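Local coordinates for protein beta-galactosidase (Streptococcus pneumoniae, PDB 4CU9) that probably binds galactose-containing glycans through this carbohydrate-binding module, a calcium-bearing galactose-binding-like domain of a surface enzyme that hydrolyses beta-galactosides, at residues 85-90 with 175-180. Residues are numbered along the deposited sequence; the frame is centred on the assembly and turned at random.
With CA (calcium ion), chain C.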
ATOM      1  N   HIS A  85      -7.540  -6.164  -0.281  1.00 11.51           N
ATOM      2  CA  HIS A  85      -8.686  -6.329   0.632  1.00 12.74           C
ATOM      3  C   HIS A  85      -8.909  -5.011   1.370  1.00 12.02           C
ATOM      4  O   HIS A  85      -8.104  -4.648   2.247  1.00 11.85           O
ATOM      5  CB  HIS A  85      -8.384  -7.420   1.650  1.00 13.88           C
ATOM      6  CG  HIS A  85      -9.579  -7.948   2.382  1.00 16.40           C
ATOM      7  ND1 HIS A  85     -10.821  -7.359   2.338  1.00 18.49           N
ATOM      8  CD2 HIS A  85      -9.715  -9.043   3.171  1.00 17.88           C
ATOM      9  CE1 HIS A  85     -11.676  -8.069   3.064  1.00 18.50           C
ATOM     10  NE2 HIS A  85     -11.030  -9.103   3.571  1.00 20.57           N
ATOM     11  N   PHE A  86      -9.967  -4.302   1.027  1.00 11.33           N
ATOM     12  CA  PHE A  86     -10.281  -3.027   1.636  1.00 11.49           C
ATOM     13  C   PHE A  86     -11.237  -3.183   2.794  1.00 13.08           C
ATOM     14  O   PHE A  86     -12.004  -4.159   2.865  1.00 12.35           O
ATOM     15  CB  PHE A  86     -10.867  -2.068   0.596  1.00 11.06           C
ATOM     16  CG  PHE A  86      -9.884  -1.687  -0.469  1.00 10.58           C
ATOM     17  CD1 PHE A  86      -8.872  -0.791  -0.187  1.00 10.91           C
ATOM     18  CD2 PHE A  86      -9.984  -2.183  -1.751  1.00 10.82           C
ATOM     19  CE1 PHE A  86      -7.955  -0.433  -1.141  1.00 10.44           C
ATOM     20  CE2 PHE A  86      -9.099  -1.812  -2.713  1.00 10.62           C
ATOM     21  CZ  PHE A  86      -8.095  -0.922  -2.415  1.00 10.93           C
ATOM     22  N   PHE A  87     -11.229  -2.171   3.665  1.00 13.37           N
ATOM     23  CA  PHE A  87     -12.084  -2.137   4.832  1.00 14.38           C
ATOM     24  C   PHE A  87     -12.830  -0.825   4.802  1.00 13.86           C
ATOM     25  O   PHE A  87     -12.372   0.122   4.179  1.00 12.86           O
ATOM     26  CB  PHE A  87     -11.238  -2.185   6.095  1.00 15.89           C
ATOM     27  CG  PHE A  87     -11.999  -1.910   7.376  1.00 18.54           C
ATOM     28  CD1 PHE A  87     -12.681  -2.922   8.014  1.00 19.96           C
ATOM     29  CD2 PHE A  87     -11.967  -0.655   7.969  1.00 19.54           C
ATOM     30  CE1 PHE A  87     -13.355  -2.690   9.203  1.00 22.72           C
ATOM     31  CE2 PHE A  87     -12.602  -0.419   9.171  1.00 22.07           C
ATOM     32  CZ  PHE A  87     -13.309  -1.437   9.787  1.00 22.37           C
ATOM     33  N   ALA A  88     -13.989  -0.791   5.452  1.00 13.21           N
ATOM     34  CA  ALA A  88     -14.708   0.476   5.628  1.00 12.77           C
ATOM     35  C   ALA A  88     -15.360   0.545   6.982  1.00 14.31           C
ATOM     36  O   ALA A  88     -15.775  -0.464   7.529  1.00 14.86           O
ATOM     37  CB  ALA A  88     -15.755   0.632   4.540  1.00 12.55           C
ATOM     38  N   ASP A  89     -15.486   1.771   7.474  1.00 14.90           N
ATOM     39  CA  ASP A  89     -16.218   2.090   8.692  1.00 16.13           C
ATOM     40  C   ASP A  89     -16.595   3.568   8.589  1.00 16.53           C
ATOM     41  O   ASP A  89     -16.623   4.115   7.471  1.00 15.83           O
ATOM     42  CB  ASP A  89     -15.396   1.740   9.945  1.00 15.78           C
ATOM     43  CG  ASP A  89     -14.165   2.599  10.124  1.00 16.04           C
ATOM     44  OD1 ASP A  89     -13.877   3.469   9.266  1.00 14.15           O
ATOM     45  OD2 ASP A  89     -13.489   2.409  11.170  1.00 17.19           O
ATOM     46  N   SER A  90     -16.873   4.232   9.714  1.00 16.47           N
ATOM     47  CA  SER A  90     -17.354   5.632   9.634  1.00 17.70           C
ATOM     48  C   SER A  90     -16.338   6.572   8.997  1.00 16.99           C
ATOM     49  O   SER A  90     -16.724   7.455   8.260  1.00 19.88           O
ATOM     50  CB  SER A  90     -17.758   6.193  11.001  1.00 19.78           C
ATOM     51  OG  SER A  90     -16.685   6.025  11.905  1.00 22.76           O
ATOM     52  N   ALA A 175      -8.716   2.462   3.977  1.00  9.71           N
ATOM     53  CA  ALA A 175      -8.456   1.361   4.884  1.00  9.85           C
ATOM     54  C   ALA A 175      -8.279   0.034   4.155  1.00  9.86           C
ATOM     55  O   ALA A 175      -9.003  -0.263   3.181  1.00  9.86           O
ATOM     56  CB  ALA A 175      -9.571   1.247   5.923  1.00  9.86           C
ATOM     57  N   MET A 176      -7.278  -0.731   4.576  1.00 10.57           N
ATOM     58  CA  MET A 176      -6.974  -2.012   3.968  1.00 11.66           C
ATOM     59  C   MET A 176      -6.611  -3.051   4.974  1.00 12.66           C
ATOM     60  O   MET A 176      -5.915  -2.776   5.980  1.00 12.95           O
ATOM     61  CB  MET A 176      -5.801  -1.946   2.952  1.00 12.82           C
ATOM     62  CG  MET A 176      -5.932  -0.940   1.850  1.00 13.31           C
ATOM     63  SD  MET A 176      -4.633  -1.056   0.587  1.00 14.99           S
ATOM     64  CE  MET A 176      -5.044  -2.554  -0.241  1.00 15.40           C
ATOM     65  N   ILE A 177      -7.037  -4.272   4.662  1.00 11.88           N
ATOM     66  CA  ILE A 177      -6.746  -5.423   5.500  1.00 12.44           C
ATOM     67  C   ILE A 177      -5.591  -6.255   4.960  1.00 11.97           C
ATOM     68  O   ILE A 177      -4.904  -6.908   5.723  1.00 12.38           O
ATOM     69  CB  ILE A 177      -8.026  -6.273   5.649  1.00 13.05           C
ATOM     70  CG1 ILE A 177      -9.018  -5.514   6.523  1.00 14.68           C
ATOM     71  CG2 ILE A 177      -7.751  -7.647   6.240  1.00 14.27           C
ATOM     72  CD1 ILE A 177     -10.451  -5.981   6.312  1.00 15.76           C
ATOM     73  N   GLU A 178      -5.436  -6.279   3.640  1.00 11.24           N
ATOM     74  CA  GLU A 178      -4.356  -7.016   3.029  1.00 11.49           C
ATOM     75  C   GLU A 178      -4.019  -6.456   1.659  1.00 11.42           C
ATOM     76  O   GLU A 178      -4.883  -5.982   0.925  1.00 10.87           O
ATOM     77  CB  GLU A 178      -4.675  -8.521   2.950  1.00 11.26           C
ATOM     78  CG  GLU A 178      -3.466  -9.414   2.680  1.00 12.41           C
ATOM     79  CD  GLU A 178      -2.575  -9.664   3.881  1.00 12.51           C
ATOM     80  OE1 GLU A 178      -2.900  -9.223   5.023  1.00 13.45           O
ATOM     81  OE2 GLU A 178      -1.535 -10.338   3.702  1.00 12.24           O
ATOM     82  N   MET A 179      -2.732  -6.511   1.339  1.00 10.98           N
ATOM     83  CA  MET A 179      -2.251  -6.135   0.014  1.00 11.50           C
ATOM     84  C   MET A 179      -1.168  -7.137  -0.323  1.00 11.50           C
ATOM     85  O   MET A 179      -0.231  -7.293   0.456  1.00 11.61           O
ATOM     86  CB  MET A 179      -1.680  -4.727   0.052  1.00 11.68           C
ATOM     87  CG  MET A 179      -0.947  -4.306  -1.188  1.00 12.61           C
ATOM     88  SD  MET A 179      -0.209  -2.686  -1.071  1.00 12.86           S
ATOM     89  CE  MET A 179      -1.556  -1.582  -0.753  1.00 12.43           C
ATOM     90  N   THR A 180      -1.277  -7.773  -1.482  1.00 11.34           N
ATOM     91  CA  THR A 180      -0.342  -8.814  -1.910  1.00 11.61           C
ATOM     92  C   THR A 180       0.010  -8.622  -3.383  1.00 11.14           C
ATOM     93  O   THR A 180      -0.852  -8.200  -4.206  1.00 11.31           O
ATOM     94  CB  THR A 180      -0.984 -10.212  -1.740  1.00 12.43           C
ATOM     95  OG1 THR A 180      -1.660 -10.294  -0.486  1.00 14.54           O
ATOM     96  CG2 THR A 180       0.048 -11.284  -1.765  1.00 13.92           C
TER
HETATM   97 CA    CA C2999      -3.684  -8.419   6.957  1.00 12.54          CA
HETATM   98  O   HOH W   1      -4.891  -7.938   8.870  1.00 12.39           O
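Ile177 lays its CD1 methyl over one face of the His85 imidazole, a CH-pi contact in which CD1 stands 4.1 Å from the His85 ring centroid and nearly on its normal. His85 CG lies anti to the backbone N (chi1 -164°), and the two side chains run side by side, pointing the same way. The same CD1 also touches Phe87 CB, while Ala175 CB abuts the rim of the Phe87 ring at CD2, 3.7 Å away. On the face opposite His85 and Glu178, Met176 runs beside Phe86: Met176 CG lies 3.6 Å from Phe86 CD1, and the sulfur sits obliquely to the ring in a Met-aromatic contact. What places Ile177 and Glu178 together opposite His85 is a classic beta bulge between antiparallel strands 73-86 and 173-182. His85 O accepts a short bond from Ile177 N (2.7 Å) and a weak one from Glu178 N (3.4 Å), and His85 N donates to Glu178 O. The bulge residues also serve the metal: Ile177 O (2.3 Å) and Glu178 OE1 (2.2 Å) bind calcium, whose site Tyr37, Asp40, Asp42 and a water complete, while Glu178 OE2 is held by Gly41 N. One irregularity in strand pairing thus coincides with a carbonyl and a carboxylate bound to the same ion, a link that probably ties the sheet to the calcium-binding loop.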